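Local coordinates for protein mini spindles (Drosophila melanogaster, PDB 5VJC), which probably binds tubulin through its TOG domains and so promotes microtubule dynamics and formation of the mitotic spindle, at residues P6-R17 and N81-I92. Residues are numbered along the deposited sequence; the frame is centred on the assembly and turned at random.
Sequences PLLCANSAKNQR and NSKALVCNLDLI
Arg17 meets Asp90 side-on, NE bonding OD2 and NH2 bonding OD1 (2.6 Å each), both on syn lone pairs. Guanidinium and carboxylate lie only 17° from coplanar in a two-pronged salt bridge. One guanidinium face carries Leu91 CD1 over its centre, 3.5 Å above the plane, while the backbone of Ala13 and Lys14 covers the rim of the opposite face; arginine suits this slot, flat and apolar on its faces yet donating round its edge. NH2 also reaches Cys87 O in a weak bond, and NH1 donates to a water between Asn11 OD1 and Asn88 OD1. Were Arg17 an alanine, the buried carboxylate of Asp90 would probably lose its two-pronged partner and a gap open beside Leu91.

The Lys14 chain runs antiparallel to the side chain of Asp90, its CG and CE against OD1. CG anti to the backbone N (chi1 -174°) sends it across the helix break, its length bringing a charged tip to the end of helix 82-87, where NZ bonds Val86 O (2.8 Å); Glu133 forms a salt bridge with NZ and Tyr127 OH a hydrogen bond. Asn88 turns its amide back along helix 82-87, and the two N-H groups of ND2 serve two carbonyls, Ala84 O and, 2.9 Å away, Cys9 O, tying the extended loop Leu8-Asn11 to the helix. Small Ala84 lets the loop come close, its CB 4.0 Å from Leu8 CB, and Leu8 fills the apolar side, CD1 alongside Leu85 CD2. The N-terminal loop and helix 13-22 thus pack against the break between helices 82-87 and 89-99, within the all-helical HEAT-repeat array of a TOG domain.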
ATOM      1  N   PRO A   6      24.489  -5.972 -15.768  1.00 61.97           N
ATOM      2  CA  PRO A   6      23.840  -5.067 -14.806  1.00 56.85           C
ATOM      3  C   PRO A   6      22.698  -5.772 -14.090  1.00 48.69           C
ATOM      4  O   PRO A   6      22.146  -6.717 -14.653  1.00 51.47           O
ATOM      5  CB  PRO A   6      23.329  -3.918 -15.683  1.00 52.10           C
ATOM      6  CG  PRO A   6      23.125  -4.547 -17.029  1.00 61.38           C
ATOM      7  CD  PRO A   6      24.220  -5.581 -17.164  1.00 58.95           C
ATOM      8  N   LEU A   7      22.370  -5.345 -12.874  1.00 48.94           N
ATOM      9  CA  LEU A   7      21.299  -5.979 -12.107  1.00 43.80           C
ATOM     10  C   LEU A   7      19.992  -5.958 -12.891  1.00 38.86           C
ATOM     11  O   LEU A   7      19.291  -6.967 -13.010  1.00 42.99           O
ATOM     12  CB  LEU A   7      21.105  -5.277 -10.755  1.00 41.11           C
ATOM     13  CG  LEU A   7      22.248  -5.358  -9.745  1.00 44.68           C
ATOM     14  CD1 LEU A   7      21.810  -4.754  -8.422  1.00 44.17           C
ATOM     15  CD2 LEU A   7      22.711  -6.797  -9.547  1.00 39.56           C
ATOM     16  N   LEU A   8      19.675  -4.789 -13.423  1.00 36.62           N
ATOM     17  CA  LEU A   8      18.437  -4.587 -14.146  1.00 34.67           C
ATOM     18  C   LEU A   8      18.759  -4.039 -15.524  1.00 41.10           C
ATOM     19  O   LEU A   8      19.676  -3.231 -15.679  1.00 37.11           O
ATOM     20  CB  LEU A   8      17.514  -3.628 -13.390  1.00 34.00           C
ATOM     21  CG  LEU A   8      17.065  -4.089 -12.008  1.00 28.74           C
ATOM     22  CD1 LEU A   8      16.226  -3.009 -11.362  1.00 31.44           C
ATOM     23  CD2 LEU A   8      16.283  -5.396 -12.103  1.00 26.89           C
ATOM     24  N   CYS A   9      18.005  -4.474 -16.523  1.00 38.67           N
ATOM     25  CA  CYS A   9      18.280  -4.041 -17.885  1.00 43.71           C
ATOM     26  C   CYS A   9      17.255  -2.990 -18.322  1.00 41.52           C
ATOM     27  O   CYS A   9      16.046  -3.211 -18.218  1.00 40.19           O
ATOM     28  CB  CYS A   9      18.291  -5.256 -18.821  1.00 38.99           C
ATOM     29  SG  CYS A   9      18.470  -4.870 -20.591  1.00 60.58           S
ATOM     30  N   ALA A  10      17.736  -1.830 -18.769  1.00 40.81           N
ATOM     31  CA  ALA A  10      16.843  -0.844 -19.360  1.00 43.02           C
ATOM     32  C   ALA A  10      16.362  -1.378 -20.695  1.00 47.95           C
ATOM     33  O   ALA A  10      17.131  -1.496 -21.650  1.00 56.94           O
ATOM     34  CB  ALA A  10      17.530   0.506 -19.535  1.00 44.88           C
ATOM     35  N   ASN A  11      15.090  -1.739 -20.743  1.00 42.39           N
ATOM     36  CA  ASN A  11      14.483  -2.227 -21.962  1.00 41.83           C
ATOM     37  C   ASN A  11      13.027  -1.831 -21.917  1.00 41.10           C
ATOM     38  O   ASN A  11      12.598  -1.163 -20.965  1.00 35.01           O
ATOM     39  CB  ASN A  11      14.670  -3.741 -22.108  1.00 39.39           C
ATOM     40  CG  ASN A  11      14.107  -4.518 -20.930  1.00 41.75           C
ATOM     41  OD1 ASN A  11      13.049  -4.181 -20.401  1.00 37.91           O
ATOM     42  ND2 ASN A  11      14.819  -5.570 -20.511  1.00 36.94           N
ATOM     43  N   SER A  12      12.266  -2.231 -22.931  1.00 40.47           N
ATOM     44  CA  SER A  12      10.855  -1.867 -22.999  1.00 31.56           C
ATOM     45  C   SER A  12       9.962  -3.073 -22.752  1.00 31.22           C
ATOM     46  O   SER A  12       8.812  -3.104 -23.190  1.00 31.58           O
ATOM     47  CB  SER A  12      10.535  -1.252 -24.364  1.00 38.05           C
ATOM     48  OG  SER A  12      10.704  -2.228 -25.375  1.00 38.98           O
ATOM     49  N   ALA A  13      10.490  -4.076 -22.056  1.00 32.89           N
ATOM     50  CA  ALA A  13       9.746  -5.308 -21.831  1.00 31.97           C
ATOM     51  C   ALA A  13       8.488  -5.102 -20.965  1.00 27.48           C
ATOM     52  O   ALA A  13       7.569  -5.929 -20.981  1.00 28.00           O
ATOM     53  CB  ALA A  13      10.651  -6.357 -21.208  1.00 32.72           C
ATOM     54  N   LYS A  14       8.430  -4.000 -20.231  1.00 27.65           N
ATOM     55  CA  LYS A  14       7.260  -3.739 -19.401  1.00 27.46           C
ATOM     56  C   LYS A  14       6.001  -3.641 -20.263  1.00 25.14           C
ATOM     57  O   LYS A  14       4.915  -4.055 -19.845  1.00 23.28           O
ATOM     58  CB  LYS A  14       7.445  -2.450 -18.560  1.00 26.47           C
ATOM     59  CG  LYS A  14       6.316  -2.208 -17.563  1.00 24.11           C
ATOM     60  CD  LYS A  14       6.347  -0.776 -17.002  1.00 25.19           C
ATOM     61  CE  LYS A  14       7.515  -0.587 -16.014  1.00 23.20           C
ATOM     62  NZ  LYS A  14       7.484   0.828 -15.527  1.00 25.35           N
ATOM     63  N   ASN A  15       6.145  -3.109 -21.478  1.00 27.80           N
ATOM     64  CA  ASN A  15       5.011  -3.025 -22.379  1.00 27.69           C
ATOM     65  C   ASN A  15       4.361  -4.381 -22.610  1.00 24.47           C
ATOM     66  O   ASN A  15       3.137  -4.510 -22.525  1.00 26.59           O
ATOM     67  CB  ASN A  15       5.424  -2.403 -23.727  1.00 29.68           C
ATOM     68  CG  ASN A  15       5.765  -0.940 -23.590  1.00 34.87           C
ATOM     69  OD1 ASN A  15       5.258  -0.260 -22.698  1.00 30.75           O
ATOM     70  ND2 ASN A  15       6.654  -0.457 -24.442  1.00 39.73           N
ATOM     71  N   GLN A  16       5.174  -5.399 -22.859  1.00 28.91           N
ATOM     72  CA  GLN A  16       4.624  -6.718 -23.127  1.00 34.34           C
ATOM     73  C   GLN A  16       4.018  -7.314 -21.859  1.00 29.76           C
ATOM     74  O   GLN A  16       3.030  -8.052 -21.924  1.00 27.79           O
ATOM     75  CB  GLN A  16       5.688  -7.663 -23.702  1.00 33.57           C
ATOM     76  CG  GLN A  16       5.096  -8.934 -24.290  1.00 40.34           C
ATOM     77  CD  GLN A  16       4.057  -8.636 -25.371  1.00 46.32           C
ATOM     78  OE1 GLN A  16       4.352  -7.961 -26.366  1.00 48.09           O
ATOM     79  NE2 GLN A  16       2.830  -9.120 -25.168  1.00 39.87           N
ATOM     80  N   ARG A  17       4.592  -6.983 -20.707  1.00 24.93           N
ATOM     81  CA  ARG A  17       4.071  -7.513 -19.450  1.00 24.84           C
ATOM     82  C   ARG A  17       2.695  -6.924 -19.179  1.00 22.84           C
ATOM     83  O   ARG A  17       1.767  -7.644 -18.812  1.00 23.31           O
ATOM     84  CB  ARG A  17       5.039  -7.230 -18.301  1.00 23.95           C
ATOM     85  CG  ARG A  17       6.386  -7.975 -18.446  1.00 26.26           C
ATOM     86  CD  ARG A  17       7.171  -7.944 -17.137  1.00 28.32           C
ATOM     87  NE  ARG A  17       7.587  -6.592 -16.770  1.00 23.84           N
ATOM     88  CZ  ARG A  17       8.752  -6.049 -17.113  1.00 24.49           C
ATOM     89  NH1 ARG A  17       9.606  -6.725 -17.877  1.00 26.46           N
ATOM     90  NH2 ARG A  17       9.050  -4.818 -16.720  1.00 24.34           N
ATOM     91  N   ASN A  81      21.681   3.832 -11.859  1.00 49.57           N
ATOM     92  CA  ASN A  81      20.854   3.200 -12.873  1.00 50.86           C
ATOM     93  C   ASN A  81      19.365   3.270 -12.558  1.00 46.80           C
ATOM     94  O   ASN A  81      18.693   2.244 -12.448  1.00 45.85           O
ATOM     95  CB  ASN A  81      21.288   1.745 -13.068  1.00 47.64           C
ATOM     96  CG  ASN A  81      21.164   1.288 -14.523  1.00 58.23           C
ATOM     97  OD1 ASN A  81      20.467   1.919 -15.341  1.00 62.52           O
ATOM     98  ND2 ASN A  81      21.833   0.190 -14.853  1.00 62.57           N
ATOM     99  N   SER A  82      18.858   4.490 -12.436  1.00 42.70           N
ATOM    100  CA  SER A  82      17.445   4.726 -12.180  1.00 38.36           C
ATOM    101  C   SER A  82      16.577   4.441 -13.411  1.00 41.32           C
ATOM    102  O   SER A  82      15.416   4.034 -13.287  1.00 37.01           O
ATOM    103  CB  SER A  82      17.239   6.169 -11.722  1.00 37.93           C
ATOM    104  OG  SER A  82      17.378   7.052 -12.817  1.00 50.50           O
ATOM    105  N   LYS A  83      17.128   4.653 -14.604  1.00 40.95           N
ATOM    106  CA  LYS A  83      16.390   4.339 -15.825  1.00 40.78           C
ATOM    107  C   LYS A  83      15.986   2.859 -15.816  1.00 35.02           C
ATOM    108  O   LYS A  83      14.820   2.506 -16.040  1.00 31.36           O
ATOM    109  CB  LYS A  83      17.229   4.665 -17.067  1.00 46.62           C
ATOM    110  CG  LYS A  83      16.448   4.744 -18.377  1.00 46.72           C
ATOM    111  CD  LYS A  83      14.948   4.999 -18.167  1.00 50.80           C
ATOM    112  CE  LYS A  83      14.229   5.221 -19.501  1.00 57.86           C
ATOM    113  NZ  LYS A  83      12.745   5.272 -19.333  1.00 56.48           N
ATOM    114  N   ALA A  84      16.951   2.003 -15.521  1.00 32.51           N
ATOM    115  CA  ALA A  84      16.713   0.566 -15.465  1.00 35.20           C
ATOM    116  C   ALA A  84      15.679   0.200 -14.383  1.00 29.88           C
ATOM    117  O   ALA A  84      14.773  -0.596 -14.631  1.00 28.50           O
ATOM    118  CB  ALA A  84      18.026  -0.172 -15.234  1.00 37.07           C
ATOM    119  N   LEU A  85      15.802   0.803 -13.201  1.00 35.95           N
ATOM    120  CA  LEU A  85      14.808   0.600 -12.141  1.00 31.86           C
ATOM    121  C   LEU A  85      13.411   0.879 -12.694  1.00 27.58           C
ATOM    122  O   LEU A  85      12.538   0.021 -12.607  1.00 27.30           O
ATOM    123  CB  LEU A  85      15.098   1.484 -10.910  1.00 34.78           C
ATOM    124  CG  LEU A  85      14.249   1.190  -9.657  1.00 29.88           C
ATOM    125  CD1 LEU A  85      12.866   1.823  -9.733  1.00 28.87           C
ATOM    126  CD2 LEU A  85      14.131  -0.306  -9.494  1.00 30.37           C
ATOM    127  N   VAL A  86      13.209   2.049 -13.293  1.00 25.10           N
ATOM    128  CA  VAL A  86      11.900   2.396 -13.854  1.00 26.26           C
ATOM    129  C   VAL A  86      11.407   1.401 -14.917  1.00 28.81           C
ATOM    130  O   VAL A  86      10.232   1.012 -14.922  1.00 25.05           O
ATOM    131  CB  VAL A  86      11.907   3.819 -14.462  1.00 33.24           C
ATOM    132  CG1 VAL A  86      10.585   4.114 -15.181  1.00 30.42           C
ATOM    133  CG2 VAL A  86      12.164   4.855 -13.356  1.00 36.36           C
ATOM    134  N   CYS A  87      12.301   1.000 -15.815  1.00 30.14           N
ATOM    135  CA  CYS A  87      12.002  -0.034 -16.803  1.00 29.96           C
ATOM    136  C   CYS A  87      11.558  -1.370 -16.174  1.00 29.42           C
ATOM    137  O   CYS A  87      10.810  -2.147 -16.789  1.00 26.90           O
ATOM    138  CB  CYS A  87      13.227  -0.262 -17.702  1.00 32.01           C
ATOM    139  SG  CYS A  87      13.589   1.140 -18.786  1.00 37.91           S
ATOM    140  N   ASN A  88      12.030  -1.650 -14.961  1.00 26.06           N
ATOM    141  CA  ASN A  88      11.682  -2.900 -14.307  1.00 25.57           C
ATOM    142  C   ASN A  88      10.845  -2.687 -13.032  1.00 23.57           C
ATOM    143  O   ASN A  88      10.688  -3.598 -12.229  1.00 22.51           O
ATOM    144  CB  ASN A  88      12.953  -3.689 -13.988  1.00 25.77           C
ATOM    145  CG  ASN A  88      13.693  -4.131 -15.241  1.00 28.17           C
ATOM    146  OD1 ASN A  88      13.450  -5.214 -15.748  1.00 29.62           O
ATOM    147  ND2 ASN A  88      14.596  -3.288 -15.741  1.00 28.66           N
ATOM    148  N   LEU A  89      10.281  -1.493 -12.879  1.00 23.74           N
ATOM    149  CA  LEU A  89       9.579  -1.142 -11.641  1.00 24.44           C
ATOM    150  C   LEU A  89       8.507  -2.148 -11.239  1.00 23.56           C
ATOM    151  O   LEU A  89       8.392  -2.514 -10.063  1.00 22.05           O
ATOM    152  CB  LEU A  89       8.929   0.248 -11.772  1.00 21.31           C
ATOM    153  CG  LEU A  89       8.132   0.738 -10.550  1.00 19.77           C
ATOM    154  CD1 LEU A  89       9.022   0.867  -9.284  1.00 19.25           C
ATOM    155  CD2 LEU A  89       7.396   2.073 -10.871  1.00 15.13           C
ATOM    156  N   ASP A  90       7.708  -2.561 -12.219  1.00 23.26           N
ATOM    157  CA  ASP A  90       6.588  -3.463 -11.969  1.00 25.04           C
ATOM    158  C   ASP A  90       7.070  -4.802 -11.385  1.00 24.47           C
ATOM    159  O   ASP A  90       6.445  -5.347 -10.455  1.00 22.81           O
ATOM    160  CB  ASP A  90       5.764  -3.668 -13.264  1.00 26.05           C
ATOM    161  CG  ASP A  90       6.582  -4.302 -14.409  1.00 27.90           C
ATOM    162  OD1 ASP A  90       7.694  -3.810 -14.707  1.00 27.10           O
ATOM    163  OD2 ASP A  90       6.102  -5.299 -15.008  1.00 25.28           O
ATOM    164  N   LEU A  91       8.196  -5.312 -11.890  1.00 20.42           N
ATOM    165  CA  LEU A  91       8.779  -6.557 -11.382  1.00 19.15           C
ATOM    166  C   LEU A  91       9.285  -6.380  -9.949  1.00 21.33           C
ATOM    167  O   LEU A  91       9.121  -7.261  -9.105  1.00 21.73           O
ATOM    168  CB  LEU A  91       9.947  -7.021 -12.272  1.00 22.21           C
ATOM    169  CG  LEU A  91       9.575  -7.212 -13.752  1.00 25.91           C
ATOM    170  CD1 LEU A  91      10.825  -7.489 -14.618  1.00 24.24           C
ATOM    171  CD2 LEU A  91       8.596  -8.364 -13.825  1.00 27.25           C
ATOM    172  N   ILE A  92       9.928  -5.251  -9.695  1.00 21.47           N
ATOM    173  CA  ILE A  92      10.495  -5.002  -8.365  1.00 24.33           C
ATOM    174  C   ILE A  92       9.385  -4.796  -7.326  1.00 23.00           C
ATOM    175  O   ILE A  92       9.492  -5.305  -6.202  1.00 23.02           O
ATOM    176  CB  ILE A  92      11.434  -3.786  -8.360  1.00 22.71           C
ATOM    177  CG1 ILE A  92      12.656  -4.047  -9.256  1.00 24.17           C
ATOM    178  CG2 ILE A  92      11.900  -3.469  -6.951  1.00 27.42           C
ATOM    179  CD1 ILE A  92      13.364  -5.346  -8.947  1.00 29.55           C
TER
HETATM  180  O   HOH W   1      21.221  -1.085 -17.017  1.00 56.13           O
HETATM  181  O   HOH W   2      15.999  -6.261 -16.248  1.00 27.44           O
HETATM  182  O   HOH W   3      10.457  -1.698 -19.621  1.00 28.12           O
HETATM  183  O   HOH W   4      11.898  -4.981 -18.046  1.00 29.92           O